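Local coordinates for protein starch synthase I (Hordeum vulgare, PDB 4HLN) that is a two-domain starch synthase of the GT-B glycosyltransferase fold and binds alpha-D-glucopyranose units of a glycan, at residues Leu529-Ala534 / Asp551-Phe556; Tyr533-Gln536 / Val540-Val543; Cys515-Met520 / Pro595-Leu600; Trp569-Leu574 / Leu580-Thr585. One frame throughout, in Å; residues are numbered along the deposited sequence.

Contact 1 (Leu529-Ala534 / Asp551-Phe556); sequences LNQLYA and DTVETF. With GLC (alpha-D-glucopyranose), chain B; GLC (alpha-D-glucopyranose), chain C.
Gln531 leans across Val553 and Thr552 where the helix 529-536 of a Rossmann-like domain, the C-terminal half of a GT-B glycosyltransferase, meets the loop that follows strand 540-544. The contact is small and mainly one of shape. Its apolar part is the aliphatic stem of the glutamine against one valine branch: Gln531 CG lies 3.6 Å from Val553 CG2, with CB a little farther back at 4.1 Å from the same methyl. Because CG2 is the branch anti to the valine's carbonyl carbon, CG1 being anti to the backbone N (chi1 171°), it is CG2 that faces the helix. The same methyl also packs on strand 540-544, where Val553 rests on Pro541 and Val543.

The polar part is looser. The glutamine chain bends at its second torsion (94°), which swings the amide round toward Thr552, yet Gln531 NE2 stays 3.8 Å from Thr552 OG1, a distance of proximity and not of bonding. The loop gets its firm polar hold through other partners: Asp551 OD2 takes hydrogen bonds from Gly548 N and Thr546 OG1, while Thr555 OG1 pairs with Ala570 N at the edge of the sheet.

Ligand contact comes at the far end of this loop, where Phe556, a member of the glycan pocket, sits against Leu600 and Arg603 of helix 594-606. There the glucose of chain B meets the ring at its rim, with O3 in the ring plane 3.1 Å from Phe556 CE1.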
# COMPACT_ATOMS: atom_id res chain seq x y z
N LEU A 529 -1.90 -6.57 -4.50
CA LEU A 529 -1.20 -7.84 -4.53
C LEU A 529 -1.65 -8.71 -5.68
O LEU A 529 -0.89 -9.57 -6.14
CB LEU A 529 -1.34 -8.57 -3.19
CG LEU A 529 -0.62 -7.83 -2.05
CD1 LEU A 529 -0.60 -8.63 -0.76
CD2 LEU A 529 0.79 -7.49 -2.47
N ASN A 530 -2.87 -8.50 -6.15
CA ASN A 530 -3.37 -9.37 -7.21
C ASN A 530 -2.51 -9.35 -8.48
O ASN A 530 -2.27 -10.40 -9.08
CB ASN A 530 -4.87 -9.15 -7.48
CG ASN A 530 -5.75 -9.78 -6.41
OD1 ASN A 530 -5.30 -10.03 -5.29
ND2 ASN A 530 -7.01 -10.06 -6.75
N GLN A 531 -2.02 -8.16 -8.86
CA GLN A 531 -0.98 -8.02 -9.91
C GLN A 531 0.14 -9.04 -9.75
O GLN A 531 0.48 -9.78 -10.68
CB GLN A 531 -0.28 -6.66 -9.81
CG GLN A 531 -1.10 -5.49 -10.17
CD GLN A 531 -1.76 -4.87 -8.98
OE1 GLN A 531 -2.55 -5.51 -8.26
NE2 GLN A 531 -1.46 -3.60 -8.75
N LEU A 532 0.74 -9.03 -8.57
CA LEU A 532 1.94 -9.81 -8.30
C LEU A 532 1.65 -11.30 -8.41
O LEU A 532 2.40 -12.05 -9.04
CB LEU A 532 2.49 -9.45 -6.92
CG LEU A 532 2.51 -7.94 -6.62
CD1 LEU A 532 3.34 -7.64 -5.38
CD2 LEU A 532 3.07 -7.17 -7.81
N TYR A 533 0.55 -11.73 -7.79
CA TYR A 533 0.12 -13.12 -7.90
C TYR A 533 -0.09 -13.50 -9.36
O TYR A 533 0.39 -14.54 -9.83
CB TYR A 533 -1.17 -13.35 -7.13
CG TYR A 533 -1.09 -13.05 -5.66
CD1 TYR A 533 0.05 -13.34 -4.92
CD2 TYR A 533 -2.16 -12.47 -4.99
CE1 TYR A 533 0.12 -13.06 -3.57
CE2 TYR A 533 -2.11 -12.20 -3.65
CZ TYR A 533 -0.97 -12.49 -2.94
OH TYR A 533 -0.94 -12.21 -1.60
N ALA A 534 -0.82 -12.65 -10.08
CA ALA A 534 -1.07 -12.90 -11.50
C ALA A 534 0.26 -13.11 -12.21
O ALA A 534 0.48 -14.15 -12.83
CB ALA A 534 -1.83 -11.74 -12.12
N ASP A 551 6.29 1.54 -13.13
CA ASP A 551 5.03 1.11 -12.54
C ASP A 551 4.99 -0.41 -12.28
O ASP A 551 5.73 -1.19 -12.90
CB ASP A 551 3.83 1.58 -13.38
CG ASP A 551 3.61 3.10 -13.28
OD1 ASP A 551 3.83 3.67 -12.18
OD2 ASP A 551 3.22 3.73 -14.29
N THR A 552 4.15 -0.81 -11.33
CA THR A 552 4.07 -2.21 -10.90
C THR A 552 3.63 -3.15 -12.03
O THR A 552 4.11 -4.28 -12.13
CB THR A 552 3.18 -2.37 -9.65
OG1 THR A 552 2.12 -3.29 -9.92
CG2 THR A 552 2.60 -1.04 -9.22
N VAL A 553 2.72 -2.66 -12.88
CA VAL A 553 2.45 -3.31 -14.17
C VAL A 553 2.84 -2.38 -15.32
O VAL A 553 2.22 -1.33 -15.52
CB VAL A 553 0.96 -3.69 -14.32
CG1 VAL A 553 0.66 -4.15 -15.74
CG2 VAL A 553 0.57 -4.75 -13.31
N GLU A 554 3.87 -2.76 -16.05
CA GLU A 554 4.32 -2.01 -17.22
C GLU A 554 3.49 -2.41 -18.44
O GLU A 554 3.46 -3.58 -18.84
CB GLU A 554 5.81 -2.28 -17.45
CG GLU A 554 6.44 -1.49 -18.57
CD GLU A 554 7.87 -1.94 -18.88
OE1 GLU A 554 8.34 -1.70 -20.01
OE2 GLU A 554 8.51 -2.54 -17.98
N THR A 555 2.78 -1.45 -19.03
CA THR A 555 1.91 -1.76 -20.16
C THR A 555 2.68 -2.37 -21.33
O THR A 555 3.82 -2.00 -21.60
CB THR A 555 1.12 -0.53 -20.65
OG1 THR A 555 0.30 -0.03 -19.59
CG2 THR A 555 0.22 -0.91 -21.82
N PHE A 556 2.03 -3.31 -22.02
CA PHE A 556 2.64 -4.02 -23.14
C PHE A 556 3.01 -3.10 -24.29
O PHE A 556 2.20 -2.27 -24.73
CB PHE A 556 1.70 -5.09 -23.66
CG PHE A 556 2.29 -5.91 -24.76
CD1 PHE A 556 1.58 -6.15 -25.92
CD2 PHE A 556 3.57 -6.44 -24.64
CE1 PHE A 556 2.14 -6.93 -26.95
CE2 PHE A 556 4.13 -7.22 -25.65
CZ PHE A 556 3.41 -7.46 -26.81
C1 GLC B . -1.06 -3.08 -29.31
C2 GLC B . -0.54 -4.41 -28.72
C3 GLC B . 0.28 -5.36 -29.62
C4 GLC B . -0.06 -5.34 -31.10
C5 GLC B . -0.59 -3.98 -31.53
C6 GLC B . -1.27 -4.10 -32.89
O2 GLC B . 0.17 -4.16 -27.52
O3 GLC B . 0.05 -6.68 -29.19
O4 GLC B . 1.08 -5.74 -31.89
O5 GLC B . -1.53 -3.42 -30.62
O6 GLC B . -2.66 -4.27 -32.71
C1 GLC C . 1.29 0.88 -26.48
C2 GLC C . 2.05 0.75 -27.78
C3 GLC C . 1.30 -0.13 -28.79
C4 GLC C . 0.59 -1.38 -28.24
C5 GLC C . -0.07 -1.00 -26.91
C6 GLC C . -0.61 -2.18 -26.12
O2 GLC C . 2.25 2.04 -28.31
O3 GLC C . 2.21 -0.53 -29.78
O4 GLC C . -0.31 -1.81 -29.28
O5 GLC C . 0.90 -0.40 -26.07
O6 GLC C . -1.91 -1.88 -25.69

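Contact 2 (Tyr533-Gln536 / Val540-Val543); sequences YAMQ and VPVV
Pro541, the residue that both Ala534 and Met535 touch, is followed in its strand by a polar bond of the backbone: Val542 N reaches Leu518 O, one rung of the parallel sheet. Pro541 itself has no N-H to give, but its carbonyl is used, since Trp569 N binds Pro541 O on the strand's other flank. Alternation along strand 540-543 thus gives the odd-numbered proline to the neighbour at 569-571 and the even-numbered valines to strand 517-520.

The Pro541 ring points toward the helix. Ala534 CB faces it at 4.2 Å from Pro541 CB, where the two backbones come nearest. Beside it, Met535 runs across the ring at about a right angle, its CG lying 4.1 Å from Pro541 CG. This carbon is brought there by a first torsion of -83°, anti to the carbonyl carbon; the sulfur beyond it lies near Thr552 O.

The arrangement is the return half of a beta-alpha-beta crossover: strand 517-520, helix 529-536, strand 540-544. Val540 points away from the helix and packs on Trp597 and Leu600 on the opposite face of the sheet, while Gln536 NE2, farther round the helix, binds Trp401 O.

Chemically, the atoms that touch are all carbon and the junction is buried, so it draws on dispersion and the exclusion of water and imposes little direction of its own; the directional bonds near it are those of the sheet.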
# COMPACT_ATOMS: atom_id res chain seq x y z
N TYR A 533 0.55 -11.73 -7.79
CA TYR A 533 0.12 -13.12 -7.90
C TYR A 533 -0.09 -13.50 -9.36
O TYR A 533 0.39 -14.54 -9.83
CB TYR A 533 -1.17 -13.35 -7.13
CG TYR A 533 -1.09 -13.05 -5.66
CD1 TYR A 533 0.05 -13.34 -4.92
CD2 TYR A 533 -2.16 -12.47 -4.99
CE1 TYR A 533 0.12 -13.06 -3.57
CE2 TYR A 533 -2.11 -12.20 -3.65
CZ TYR A 533 -0.97 -12.49 -2.94
OH TYR A 533 -0.94 -12.21 -1.60
N ALA A 534 -0.82 -12.65 -10.08
CA ALA A 534 -1.07 -12.90 -11.50
C ALA A 534 0.26 -13.11 -12.21
O ALA A 534 0.48 -14.15 -12.83
CB ALA A 534 -1.83 -11.74 -12.12
N MET A 535 1.14 -12.12 -12.11
CA MET A 535 2.44 -12.16 -12.76
C MET A 535 3.23 -13.38 -12.31
O MET A 535 3.82 -14.09 -13.13
CB MET A 535 3.20 -10.87 -12.48
CG MET A 535 2.81 -9.70 -13.42
SD MET A 535 3.44 -8.08 -12.91
CE MET A 535 5.18 -8.21 -13.32
N GLN A 536 3.23 -13.64 -11.01
CA GLN A 536 3.93 -14.78 -10.45
C GLN A 536 3.44 -16.08 -11.09
O GLN A 536 4.17 -17.07 -11.13
CB GLN A 536 3.72 -14.82 -8.93
CG GLN A 536 4.31 -16.03 -8.22
CD GLN A 536 5.84 -16.01 -8.18
OE1 GLN A 536 6.50 -15.15 -8.79
NE2 GLN A 536 6.41 -16.98 -7.46
N VAL A 540 -1.82 -12.82 -17.04
CA VAL A 540 -1.58 -11.45 -17.45
C VAL A 540 -2.60 -10.53 -16.82
O VAL A 540 -3.80 -10.71 -16.96
CB VAL A 540 -1.59 -11.30 -18.98
CG1 VAL A 540 -1.49 -9.84 -19.35
CG2 VAL A 540 -0.43 -12.05 -19.58
N PRO A 541 -2.10 -9.53 -16.09
CA PRO A 541 -3.00 -8.63 -15.39
C PRO A 541 -3.45 -7.47 -16.26
O PRO A 541 -2.68 -6.96 -17.08
CB PRO A 541 -2.12 -8.11 -14.24
CG PRO A 541 -0.73 -8.16 -14.77
CD PRO A 541 -0.70 -9.38 -15.66
N VAL A 542 -4.71 -7.10 -16.09
CA VAL A 542 -5.25 -5.86 -16.64
C VAL A 542 -5.77 -5.01 -15.48
O VAL A 542 -6.71 -5.39 -14.78
CB VAL A 542 -6.39 -6.14 -17.63
CG1 VAL A 542 -7.20 -4.87 -17.91
CG2 VAL A 542 -5.84 -6.75 -18.91
N VAL A 543 -5.16 -3.86 -15.28
CA VAL A 543 -5.35 -3.11 -14.06
C VAL A 543 -5.54 -1.61 -14.32
O VAL A 543 -4.99 -1.05 -15.27
CB VAL A 543 -4.16 -3.35 -13.12
CG1 VAL A 543 -2.86 -2.99 -13.83
CG2 VAL A 543 -4.32 -2.57 -11.83

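Contact 3 (Cys515-Met520 / Pro595-Leu600); sequences CDILLM and PSWEGL. With GLC (alpha-D-glucopyranose), chain D.
Trp597 brings the outer rim of its six-membered ring to the start of strand 517-520, touching one carbonyl and one side chain. The carbonyl is that of Asp516, whose O lies in the plane of the indole at its edge, 3.6 Å from Trp597 CZ2; a ring C-H carries a slight positive charge, which probably suits the oxygen. The next rim carbon, Trp597 CH2, meets Ile517 CG1 at 3.7 Å, and the isoleucine's CD1 lies slightly farther off, 4.1 Å from CH2. The two side chains cross at about a right angle.

What puts the ring there is partly its own torsion: with CG anti to the backbone N (chi1 -165°) the indole projects from the helix toward the sheet. Around it, Phe590 makes an edge-to-face pair, and Thr589 and Trp569 pack against it.

The strand reached in this way is an inner one of the six-stranded parallel sheet of the C-terminal Rossmann-like domain, and helix 594-606 covers one of its faces. Asp516 O is at the same time a rung of that sheet, accepting from Val540 N. The aspartate's carboxylate serves other neighbours: OD2 forms a salt bridge with Lys425 and takes a hydrogen bond from Leu442 N, tying the residue just before the strand to neighbouring parts of the domain.

One residue before the tryptophan, Ser596 belongs to the glycan pocket. Its OG accepts a hydrogen bond from O2 of the glucose of chain D at 3.3 Å and is also bonded to Glu564 OE1, which itself binds glucose.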
# COMPACT_ATOMS: atom_id res chain seq x y z
N CYS A 515 -6.87 -19.00 -15.04
CA CYS A 515 -7.18 -17.88 -15.94
C CYS A 515 -6.02 -17.41 -16.78
O CYS A 515 -4.85 -17.55 -16.39
CB CYS A 515 -7.69 -16.67 -15.15
SG CYS A 515 -9.26 -16.94 -14.33
N ASP A 516 -6.35 -16.82 -17.92
CA ASP A 516 -5.34 -16.28 -18.83
C ASP A 516 -5.08 -14.83 -18.46
O ASP A 516 -3.94 -14.36 -18.52
CB ASP A 516 -5.82 -16.39 -20.27
CG ASP A 516 -6.12 -17.83 -20.67
OD1 ASP A 516 -5.22 -18.70 -20.53
OD2 ASP A 516 -7.27 -18.11 -21.09
N ILE A 517 -6.15 -14.15 -18.06
CA ILE A 517 -6.12 -12.75 -17.67
C ILE A 517 -6.76 -12.56 -16.32
O ILE A 517 -7.75 -13.22 -16.00
CB ILE A 517 -6.91 -11.89 -18.67
CG1 ILE A 517 -6.31 -12.04 -20.07
CG2 ILE A 517 -6.98 -10.42 -18.22
CD1 ILE A 517 -7.16 -11.41 -21.12
N LEU A 518 -6.20 -11.67 -15.52
CA LEU A 518 -6.80 -11.32 -14.25
C LEU A 518 -7.08 -9.84 -14.28
O LEU A 518 -6.25 -9.05 -14.73
CB LEU A 518 -5.87 -11.65 -13.10
CG LEU A 518 -6.56 -11.88 -11.76
CD1 LEU A 518 -7.21 -13.25 -11.74
CD2 LEU A 518 -5.56 -11.75 -10.63
N LEU A 519 -8.26 -9.47 -13.81
CA LEU A 519 -8.73 -8.09 -13.94
C LEU A 519 -8.81 -7.37 -12.59
O LEU A 519 -9.51 -7.81 -11.68
CB LEU A 519 -10.09 -8.09 -14.63
CG LEU A 519 -10.81 -6.76 -14.78
CD1 LEU A 519 -9.94 -5.80 -15.58
CD2 LEU A 519 -12.17 -6.98 -15.45
N MET A 520 -8.07 -6.27 -12.46
CA MET A 520 -8.09 -5.48 -11.23
C MET A 520 -8.47 -4.04 -11.54
O MET A 520 -7.62 -3.19 -11.79
CB MET A 520 -6.74 -5.53 -10.52
CG MET A 520 -6.35 -6.89 -9.94
SD MET A 520 -5.59 -8.05 -11.13
CE MET A 520 -4.20 -7.07 -11.70
N PRO A 595 2.85 -16.20 -29.54
CA PRO A 595 4.27 -16.01 -29.21
C PRO A 595 4.51 -14.74 -28.40
O PRO A 595 5.35 -14.75 -27.50
CB PRO A 595 4.94 -15.92 -30.59
CG PRO A 595 3.83 -15.60 -31.55
CD PRO A 595 2.63 -16.29 -30.99
N SER A 596 3.79 -13.67 -28.71
CA SER A 596 3.86 -12.44 -27.91
C SER A 596 3.28 -12.64 -26.51
O SER A 596 3.85 -12.20 -25.52
CB SER A 596 3.13 -11.29 -28.61
OG SER A 596 3.86 -10.83 -29.73
N TRP A 597 2.13 -13.30 -26.45
CA TRP A 597 1.51 -13.63 -25.18
C TRP A 597 2.48 -14.37 -24.26
O TRP A 597 2.74 -13.93 -23.13
CB TRP A 597 0.25 -14.47 -25.40
CG TRP A 597 -0.61 -14.53 -24.19
CD1 TRP A 597 -0.71 -15.56 -23.29
CD2 TRP A 597 -1.49 -13.51 -23.72
NE1 TRP A 597 -1.61 -15.24 -22.30
CE2 TRP A 597 -2.10 -13.98 -22.54
CE3 TRP A 597 -1.82 -12.23 -24.19
CZ2 TRP A 597 -3.01 -13.23 -21.82
CZ3 TRP A 597 -2.74 -11.48 -23.47
CH2 TRP A 597 -3.32 -11.98 -22.30
N GLU A 598 3.03 -15.48 -24.75
CA GLU A 598 4.04 -16.23 -24.01
C GLU A 598 5.11 -15.31 -23.41
O GLU A 598 5.59 -15.55 -22.31
CB GLU A 598 4.71 -17.28 -24.91
CG GLU A 598 3.93 -18.59 -25.04
CD GLU A 598 4.77 -19.82 -24.68
OE1 GLU A 598 5.98 -19.66 -24.40
OE2 GLU A 598 4.21 -20.94 -24.68
N GLY A 599 5.48 -14.27 -24.14
CA GLY A 599 6.49 -13.35 -23.64
C GLY A 599 5.97 -12.55 -22.47
O GLY A 599 6.68 -12.36 -21.48
N LEU A 600 4.73 -12.07 -22.57
CA LEU A 600 4.14 -11.30 -21.49
C LEU A 600 4.10 -12.11 -20.21
O LEU A 600 4.34 -11.59 -19.11
CB LEU A 600 2.73 -10.84 -21.88
CG LEU A 600 2.69 -9.52 -22.63
CD1 LEU A 600 1.40 -9.39 -23.41
CD2 LEU A 600 2.89 -8.34 -21.67
C1 GLC D . 0.95 -7.08 -32.44
C2 GLC D . 1.99 -8.12 -31.99
C3 GLC D . 3.41 -7.77 -32.43
C4 GLC D . 3.52 -7.45 -33.92
C5 GLC D . 2.22 -6.89 -34.52
C6 GLC D . 2.06 -7.48 -35.92
O2 GLC D . 1.90 -8.32 -30.60
O3 GLC D . 4.24 -8.88 -32.17
O4 GLC D . 4.59 -6.54 -34.21
O5 GLC D . 0.99 -7.14 -33.85
O6 GLC D . 0.75 -7.97 -36.11

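Contact 4 (Trp569-Leu574 / Leu580-Thr585); sequences WAFSPL and LWALRT. With GLC (alpha-D-glucopyranose), chain C.
Trp569 and Thr585 meet obliquely, the threonine methyl CG2 lying 3.6 Å from Trp569 NE1. At the indole's edge, in its plane, sits O6 of the glucose of chain C, 2.8 Å from Trp569 NE1; the hydrogen bond is weak because it is bent, with an N-H...O angle of 133°. The other large ring, Trp581, carries Thr585 OG1 over the centre of one face, 3.5 Å above the plane.

Thr585 thus divides its two branches. Its first torsion (-58°) sets CG2 anti to the backbone N, facing Trp569 and the sugar, while OG1 turns back along the helix and gives a hydrogen bond of 2.8 Å to Trp581 O from above the carbonyl plane. Thr585 N binds the same oxygen, so Trp581 O is gripped twice.

Farther along, the contact is purely apolar: Phe571 CB packs on Ala582 CB at 4.0 Å, where the backbones are closest.

Strand 569-571 is the outermost strand of the parallel sheet within this chain, bonded along one side to strand 540-544; helix 576-592 lies over its face and in turn packs through Leu580 on helix 455-466.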
# COMPACT_ATOMS: atom_id res chain seq x y z
N TRP A 569 -1.56 -5.06 -19.13
CA TRP A 569 -2.10 -3.77 -19.53
C TRP A 569 -2.61 -2.96 -18.36
O TRP A 569 -3.47 -3.41 -17.61
CB TRP A 569 -3.23 -3.94 -20.55
CG TRP A 569 -2.73 -4.31 -21.89
CD1 TRP A 569 -2.46 -3.46 -22.92
CD2 TRP A 569 -2.45 -5.63 -22.37
NE1 TRP A 569 -2.02 -4.17 -24.01
CE2 TRP A 569 -2.01 -5.50 -23.70
CE3 TRP A 569 -2.54 -6.90 -21.80
CZ2 TRP A 569 -1.64 -6.60 -24.47
CZ3 TRP A 569 -2.17 -7.99 -22.57
CH2 TRP A 569 -1.73 -7.83 -23.89
N ALA A 570 -2.08 -1.75 -18.21
CA ALA A 570 -2.64 -0.79 -17.28
C ALA A 570 -3.41 0.25 -18.09
O ALA A 570 -2.89 0.78 -19.07
CB ALA A 570 -1.54 -0.13 -16.45
N PHE A 571 -4.63 0.54 -17.67
CA PHE A 571 -5.47 1.48 -18.40
C PHE A 571 -5.93 2.63 -17.52
O PHE A 571 -6.14 2.47 -16.32
CB PHE A 571 -6.70 0.77 -18.97
CG PHE A 571 -7.66 0.27 -17.91
CD1 PHE A 571 -7.49 -0.98 -17.34
CD2 PHE A 571 -8.72 1.06 -17.50
CE1 PHE A 571 -8.37 -1.45 -16.38
CE2 PHE A 571 -9.61 0.59 -16.53
CZ PHE A 571 -9.44 -0.66 -15.97
N SER A 572 -6.07 3.80 -18.13
CA SER A 572 -6.59 4.98 -17.45
C SER A 572 -7.27 5.84 -18.49
O SER A 572 -6.80 5.93 -19.63
CB SER A 572 -5.46 5.75 -16.76
OG SER A 572 -5.98 6.78 -15.93
N PRO A 573 -8.36 6.50 -18.11
CA PRO A 573 -8.80 6.51 -16.72
C PRO A 573 -9.73 5.35 -16.45
O PRO A 573 -9.97 4.53 -17.34
CB PRO A 573 -9.60 7.81 -16.64
CG PRO A 573 -10.29 7.83 -17.98
CD PRO A 573 -9.27 7.28 -18.97
N LEU A 574 -10.28 5.31 -15.25
CA LEU A 574 -11.14 4.22 -14.85
C LEU A 574 -12.54 4.36 -15.44
O LEU A 574 -13.45 4.89 -14.81
CB LEU A 574 -11.21 4.14 -13.32
CG LEU A 574 -11.90 2.92 -12.72
CD1 LEU A 574 -11.42 1.62 -13.36
CD2 LEU A 574 -11.69 2.89 -11.22
N LEU A 580 -12.89 -1.87 -21.30
CA LEU A 580 -13.23 -2.79 -22.38
C LEU A 580 -12.20 -2.69 -23.48
O LEU A 580 -11.82 -3.71 -24.08
CB LEU A 580 -14.62 -2.50 -22.93
CG LEU A 580 -15.69 -2.83 -21.90
CD1 LEU A 580 -17.00 -2.17 -22.27
CD2 LEU A 580 -15.84 -4.34 -21.73
N TRP A 581 -11.74 -1.48 -23.75
CA TRP A 581 -10.73 -1.31 -24.77
C TRP A 581 -9.51 -2.17 -24.43
O TRP A 581 -9.06 -2.99 -25.25
CB TRP A 581 -10.35 0.16 -24.95
CG TRP A 581 -9.26 0.33 -25.94
CD1 TRP A 581 -9.38 0.38 -27.30
CD2 TRP A 581 -7.86 0.43 -25.66
NE1 TRP A 581 -8.14 0.53 -27.88
CE2 TRP A 581 -7.19 0.57 -26.90
CE3 TRP A 581 -7.10 0.44 -24.48
CZ2 TRP A 581 -5.81 0.70 -26.99
CZ3 TRP A 581 -5.72 0.57 -24.58
CH2 TRP A 581 -5.09 0.70 -25.82
N ALA A 582 -9.00 -2.02 -23.21
CA ALA A 582 -7.85 -2.80 -22.76
C ALA A 582 -8.10 -4.31 -22.76
O ALA A 582 -7.25 -5.09 -23.19
CB ALA A 582 -7.42 -2.35 -21.41
N LEU A 583 -9.26 -4.73 -22.27
CA LEU A 583 -9.63 -6.13 -22.33
C LEU A 583 -9.56 -6.64 -23.75
O LEU A 583 -8.96 -7.69 -24.01
CB LEU A 583 -11.04 -6.34 -21.80
CG LEU A 583 -11.10 -6.33 -20.28
CD1 LEU A 583 -12.48 -6.68 -19.80
CD2 LEU A 583 -10.10 -7.33 -19.77
N ARG A 584 -10.18 -5.91 -24.67
CA ARG A 584 -10.19 -6.34 -26.05
C ARG A 584 -8.78 -6.35 -26.61
O ARG A 584 -8.41 -7.26 -27.35
CB ARG A 584 -11.09 -5.46 -26.89
CG ARG A 584 -12.55 -5.73 -26.63
CD ARG A 584 -13.42 -4.88 -27.53
NE ARG A 584 -14.82 -4.96 -27.14
CZ ARG A 584 -15.49 -3.98 -26.55
NH1 ARG A 584 -14.88 -2.82 -26.28
NH2 ARG A 584 -16.77 -4.14 -26.24
N THR A 585 -7.99 -5.36 -26.25
CA THR A 585 -6.61 -5.32 -26.71
C THR A 585 -5.86 -6.57 -26.25
O THR A 585 -5.11 -7.17 -27.02
CB THR A 585 -5.91 -4.07 -26.20
OG1 THR A 585 -6.63 -2.91 -26.66
CG2 THR A 585 -4.47 -4.02 -26.69
C1 GLC C . 1.29 0.88 -26.48
C2 GLC C . 2.05 0.75 -27.78
C3 GLC C . 1.30 -0.13 -28.79
C4 GLC C . 0.59 -1.38 -28.24
C5 GLC C . -0.07 -1.00 -26.91
C6 GLC C . -0.61 -2.18 -26.12
O2 GLC C . 2.25 2.04 -28.31
O3 GLC C . 2.21 -0.53 -29.78
O4 GLC C . -0.31 -1.81 -29.28
O5 GLC C . 0.90 -0.40 -26.07
O6 GLC C . -1.91 -1.88 -25.69

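All four contacts belong to one Rossmann-like domain and illustrate how a parallel sheet gathers helices on both faces. Contacts 1 and 2 share helix 529-536 and have centres about 5 Å apart; the centres of contacts 3 and 4 are about 14 Å apart, and the two touch where Trp597 and Leu600 pack on Trp569, their helices 576-592 and 594-606 being consecutive. Strands 517-520, 540-544 and 569-571 stand side by side in that order, linking contacts 2, 3 and 4. Along the chain, contact 3 spans the whole region, with contacts 1 and 2 closing before contact 4 opens. Contacts 1, 3 and 4 each contribute residues to the glycan pocket, so part of the sugar site lies beside this packing.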